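Local coordinates for protein intracellular serine protease (Bacillus licheniformis, PDB 4ZOQ) that probably acts as a subtilisin-like serine endopeptidase on lanthipeptides, the chain here being its N-terminal prodomain, at residues Q31-D40 and L80-E90. Sequence-based numbering, arbitrary orientation.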
loop_
_atom_site.group_PDB
_atom_site.type_symbol
_atom_site.label_atom_id
_atom_site.label_comp_id
_atom_site.label_asym_id
_atom_site.label_seq_id
_atom_site.Cartn_x
_atom_site.Cartn_y
_atom_site.Cartn_z
ATOM N N GLN A 31 -19.326 8.406 15.707
ATOM C CA GLN A 31 -18.252 7.861 16.540
ATOM C C GLN A 31 -17.855 6.430 16.146
ATOM O O GLN A 31 -18.394 5.869 15.194
ATOM C CB GLN A 31 -18.626 7.901 18.018
ATOM C CG GLN A 31 -19.201 9.219 18.438
ATOM C CD GLN A 31 -19.503 9.255 19.901
ATOM O OE1 GLN A 31 -19.308 10.275 20.556
ATOM N NE2 GLN A 31 -19.956 8.136 20.435
ATOM N N TYR A 32 -16.891 5.860 16.870
ATOM C CA TYR A 32 -16.360 4.538 16.542
ATOM C C TYR A 32 -16.248 3.650 17.778
ATOM O O TYR A 32 -15.950 4.123 18.886
ATOM C CB TYR A 32 -14.988 4.643 15.859
ATOM C CG TYR A 32 -15.021 5.270 14.485
ATOM C CD1 TYR A 32 -14.873 6.649 14.319
ATOM C CD2 TYR A 32 -15.201 4.488 13.350
ATOM C CE1 TYR A 32 -14.919 7.226 13.051
ATOM C CE2 TYR A 32 -15.237 5.060 12.078
ATOM C CZ TYR A 32 -15.101 6.423 11.941
ATOM O OH TYR A 32 -15.137 6.974 10.683
ATOM N N LEU A 33 -16.471 2.357 17.576
ATOM C CA LEU A 33 -16.483 1.399 18.667
ATOM C C LEU A 33 -15.636 0.166 18.386
ATOM O O LEU A 33 -15.669 -0.391 17.289
ATOM C CB LEU A 33 -17.920 0.936 18.960
ATOM C CG LEU A 33 -18.887 1.700 19.857
ATOM C CD1 LEU A 33 -20.297 1.277 19.542
ATOM C CD2 LEU A 33 -18.584 1.381 21.298
ATOM N N LEU A 34 -14.929 -0.293 19.407
ATOM C CA LEU A 34 -14.204 -1.529 19.306
ATOM C C LEU A 34 -14.719 -2.483 20.387
ATOM O O LEU A 34 -14.569 -2.215 21.574
ATOM C CB LEU A 34 -12.693 -1.299 19.430
ATOM C CG LEU A 34 -11.941 -2.608 19.222
ATOM C CD1 LEU A 34 -12.219 -3.153 17.818
ATOM C CD2 LEU A 34 -10.443 -2.422 19.438
ATOM N N LEU A 35 -15.398 -3.557 19.985
ATOM C CA LEU A 35 -15.860 -4.562 20.947
ATOM C C LEU A 35 -14.684 -5.332 21.542
ATOM O O LEU A 35 -13.690 -5.583 20.869
ATOM C CB LEU A 35 -16.837 -5.550 20.280
ATOM C CG LEU A 35 -18.068 -5.040 19.530
ATOM C CD1 LEU A 35 -18.617 -6.109 18.617
ATOM C CD2 LEU A 35 -19.143 -4.623 20.511
ATOM N N GLU A 36 -14.805 -5.728 22.797
ATOM C CA GLU A 36 -13.812 -6.604 23.372
ATOM C C GLU A 36 -13.917 -7.983 22.748
ATOM O O GLU A 36 -12.933 -8.710 22.618
ATOM C CB GLU A 36 -14.022 -6.782 24.861
ATOM C CG GLU A 36 -13.502 -5.753 25.852
ATOM C CD GLU A 36 -13.765 -6.252 27.282
ATOM O OE1 GLU A 36 -13.783 -7.502 27.454
ATOM O OE2 GLU A 36 -13.964 -5.423 28.205
ATOM N N HIS A 37 -15.122 -8.332 22.322
ATOM C CA HIS A 37 -15.339 -9.631 21.713
ATOM C C HIS A 37 -16.207 -9.504 20.494
ATOM O O HIS A 37 -17.284 -8.921 20.545
ATOM C CB HIS A 37 -16.009 -10.583 22.709
ATOM C CG HIS A 37 -15.269 -10.725 24.002
ATOM N ND1 HIS A 37 -15.438 -9.846 25.052
ATOM C CD2 HIS A 37 -14.361 -11.640 24.418
ATOM C CE1 HIS A 37 -14.668 -10.216 26.061
ATOM N NE2 HIS A 37 -14.004 -11.301 25.701
ATOM N N VAL A 38 -15.731 -10.063 19.392
ATOM C CA VAL A 38 -16.389 -9.854 18.122
ATOM C C VAL A 38 -17.691 -10.649 18.075
ATOM O O VAL A 38 -18.533 -10.399 17.224
ATOM C CB VAL A 38 -15.451 -10.193 16.935
ATOM C CG1 VAL A 38 -14.085 -9.522 17.118
ATOM C CG2 VAL A 38 -15.371 -11.696 16.692
ATOM N N LYS A 39 -17.849 -11.633 18.954
ATOM C CA LYS A 39 -19.130 -12.337 19.008
ATOM C C LYS A 39 -20.265 -11.430 19.478
ATOM O O LYS A 39 -21.430 -11.768 19.287
ATOM C CB LYS A 39 -19.053 -13.596 19.874
ATOM C CG LYS A 39 -18.240 -14.713 19.237
ATOM C CD LYS A 39 -18.697 -14.876 17.782
ATOM C CE LYS A 39 -18.438 -16.260 17.216
ATOM N NZ LYS A 39 -19.496 -16.620 16.209
ATOM N N ASP A 40 -19.938 -10.291 20.092
ATOM C CA ASP A 40 -20.985 -9.382 20.561
ATOM C C ASP A 40 -21.447 -8.372 19.492
ATOM O O ASP A 40 -22.087 -7.373 19.818
ATOM C CB ASP A 40 -20.542 -8.630 21.820
ATOM C CG ASP A 40 -20.182 -9.563 22.964
ATOM O OD1 ASP A 40 -20.669 -10.717 22.961
ATOM O OD2 ASP A 40 -19.448 -9.134 23.884
ATOM N N LEU A 80 -25.223 0.288 25.855
ATOM C CA LEU A 80 -24.479 -0.756 25.192
ATOM C C LEU A 80 -23.442 -1.202 26.204
ATOM O O LEU A 80 -23.067 -2.376 26.270
ATOM C CB LEU A 80 -23.818 -0.247 23.916
ATOM C CG LEU A 80 -22.920 -1.247 23.189
ATOM C CD1 LEU A 80 -23.749 -2.395 22.625
ATOM C CD2 LEU A 80 -22.095 -0.560 22.108
ATOM N N ALA A 81 -23.041 -0.244 27.034
ATOM C CA ALA A 81 -22.027 -0.443 28.056
ATOM C C ALA A 81 -22.491 -1.304 29.231
ATOM O O ALA A 81 -21.660 -1.863 29.959
ATOM C CB ALA A 81 -21.543 0.911 28.567
ATOM N N GLU A 82 -23.804 -1.456 29.395
ATOM C CA GLU A 82 -24.316 -2.267 30.495
ATOM C C GLU A 82 -24.338 -3.760 30.175
ATOM O O GLU A 82 -24.441 -4.586 31.079
ATOM C CB GLU A 82 -25.740 -1.819 30.866
ATOM C CG GLU A 82 -25.993 -0.334 30.659
ATOM C CD GLU A 82 -27.413 0.106 31.030
ATOM O OE1 GLU A 82 -28.265 -0.769 31.302
ATOM O OE2 GLU A 82 -27.687 1.330 31.011
ATOM N N LYS A 83 -24.245 -4.126 28.902
ATOM C CA LYS A 83 -24.216 -5.551 28.575
ATOM C C LYS A 83 -22.931 -6.014 27.902
ATOM O O LYS A 83 -22.416 -7.092 28.219
ATOM C CB LYS A 83 -25.414 -5.943 27.718
ATOM C CG LYS A 83 -26.770 -5.770 28.434
ATOM C CD LYS A 83 -27.765 -6.815 27.913
ATOM C CE LYS A 83 -29.141 -6.704 28.554
ATOM N NZ LYS A 83 -30.147 -7.448 27.724
ATOM N N VAL A 84 -22.385 -5.216 26.995
ATOM C CA VAL A 84 -21.163 -5.667 26.345
ATOM C C VAL A 84 -20.011 -4.681 26.547
ATOM O O VAL A 84 -20.217 -3.468 26.727
ATOM C CB VAL A 84 -21.388 -5.904 24.847
ATOM C CG1 VAL A 84 -22.549 -6.881 24.652
ATOM C CG2 VAL A 84 -21.669 -4.603 24.149
ATOM N N GLY A 85 -18.791 -5.213 26.531
ATOM C CA GLY A 85 -17.616 -4.374 26.705
ATOM C C GLY A 85 -17.121 -3.822 25.380
ATOM O O GLY A 85 -16.812 -4.577 24.458
ATOM N N ALA A 86 -17.087 -2.497 25.274
ATOM C CA ALA A 86 -16.553 -1.825 24.094
ATOM C C ALA A 86 -15.857 -0.511 24.469
ATOM O O ALA A 86 -16.259 0.150 25.424
ATOM C CB ALA A 86 -17.658 -1.575 23.091
ATOM N N ASP A 87 -14.841 -0.114 23.711
ATOM C CA ASP A 87 -14.207 1.195 23.918
ATOM C C ASP A 87 -14.694 2.098 22.790
ATOM O O ASP A 87 -14.925 1.622 21.680
ATOM C CB ASP A 87 -12.668 1.098 23.937
ATOM C CG ASP A 87 -12.147 0.067 24.933
ATOM O OD1 ASP A 87 -12.851 -0.238 25.917
ATOM O OD2 ASP A 87 -11.039 -0.467 24.727
ATOM N N VAL A 88 -14.858 3.389 23.071
ATOM C CA VAL A 88 -15.487 4.312 22.123
ATOM C C VAL A 88 -14.544 5.428 21.677
ATOM O O VAL A 88 -13.805 5.970 22.487
ATOM C CB VAL A 88 -16.747 4.945 22.758
ATOM C CG1 VAL A 88 -17.566 5.703 21.742
ATOM C CG2 VAL A 88 -17.576 3.875 23.438
ATOM N N ILE A 89 -14.612 5.826 20.412
ATOM C CA ILE A 89 -13.761 6.911 19.955
ATOM C C ILE A 89 -14.589 8.060 19.413
ATOM O O ILE A 89 -15.544 7.854 18.676
ATOM C CB ILE A 89 -12.773 6.441 18.829
ATOM C CG1 ILE A 89 -11.742 5.462 19.366
ATOM C CG2 ILE A 89 -12.041 7.621 18.191
ATOM C CD1 ILE A 89 -10.975 4.752 18.253
ATOM N N GLU A 90 -14.183 9.274 19.774
ATOM C CA GLU A 90 -14.858 10.503 19.378
ATOM C C GLU A 90 -14.092 11.236 18.273
ATOM O O GLU A 90 -13.678 10.633 17.271
ATOM C CB GLU A 90 -15.073 11.397 20.604
ATOM C CG GLU A 90 -16.243 10.930 21.501
ATOM C CD GLU A 90 -15.873 9.847 22.522
ATOM O OE1 GLU A 90 -14.741 9.320 22.474
ATOM O OE2 GLU A 90 -16.733 9.507 23.369
#
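Q31 lies across the end of strand 86-89 and can be followed atom by atom. Its CB sits 3.2 Å from I89 O, and CG is 3.9 Å from the same oxygen. With CG anti to its own carbonyl carbon (chi1 -47°), the extended chain carries the amide to V88 and E90: CD lies 4.0 Å from E90 CG, NE2 is 3.7 Å from V88 CG1, and OE1 stops 3.3 Å from E90 CG, the amide turned 76° from the E90 carboxylate. Cutting this side chain back to an alanine is likely to take the amide contact from V88 CG1 and leave E90 CG with less to hold its bent chain. Between the backbones, Y32 and I89 exchange two hydrogen bonds, as do L34 and D87, and E36 N continues the series to G85 O. Strand 31-35 is thus one of two inner strands and 86-89 an outermost strand within this chain, in an antiparallel four-stranded sheet of order 2-3-1-4, two helices covering one face: the ferredoxin-like α/β sandwich of subtilisin-type propeptides. On that face L33 CD2 wedges between V88 CG2, at 3.4 Å, and A86 CB, at 3.6 Å, while L33 CD1 meets L80 CD2 tip to tip; L44 and F76 of the helices close over L33. Beyond the strand, D40 and V84 run alongside in opposite directions, D40 CB against V84 CG1. Across the sheet, Y32 and I89 touch through their CB atoms, and this other face receives the protease chain: I89 and D87 pack on V150 of that chain, and the Y32 ring meets its Y117.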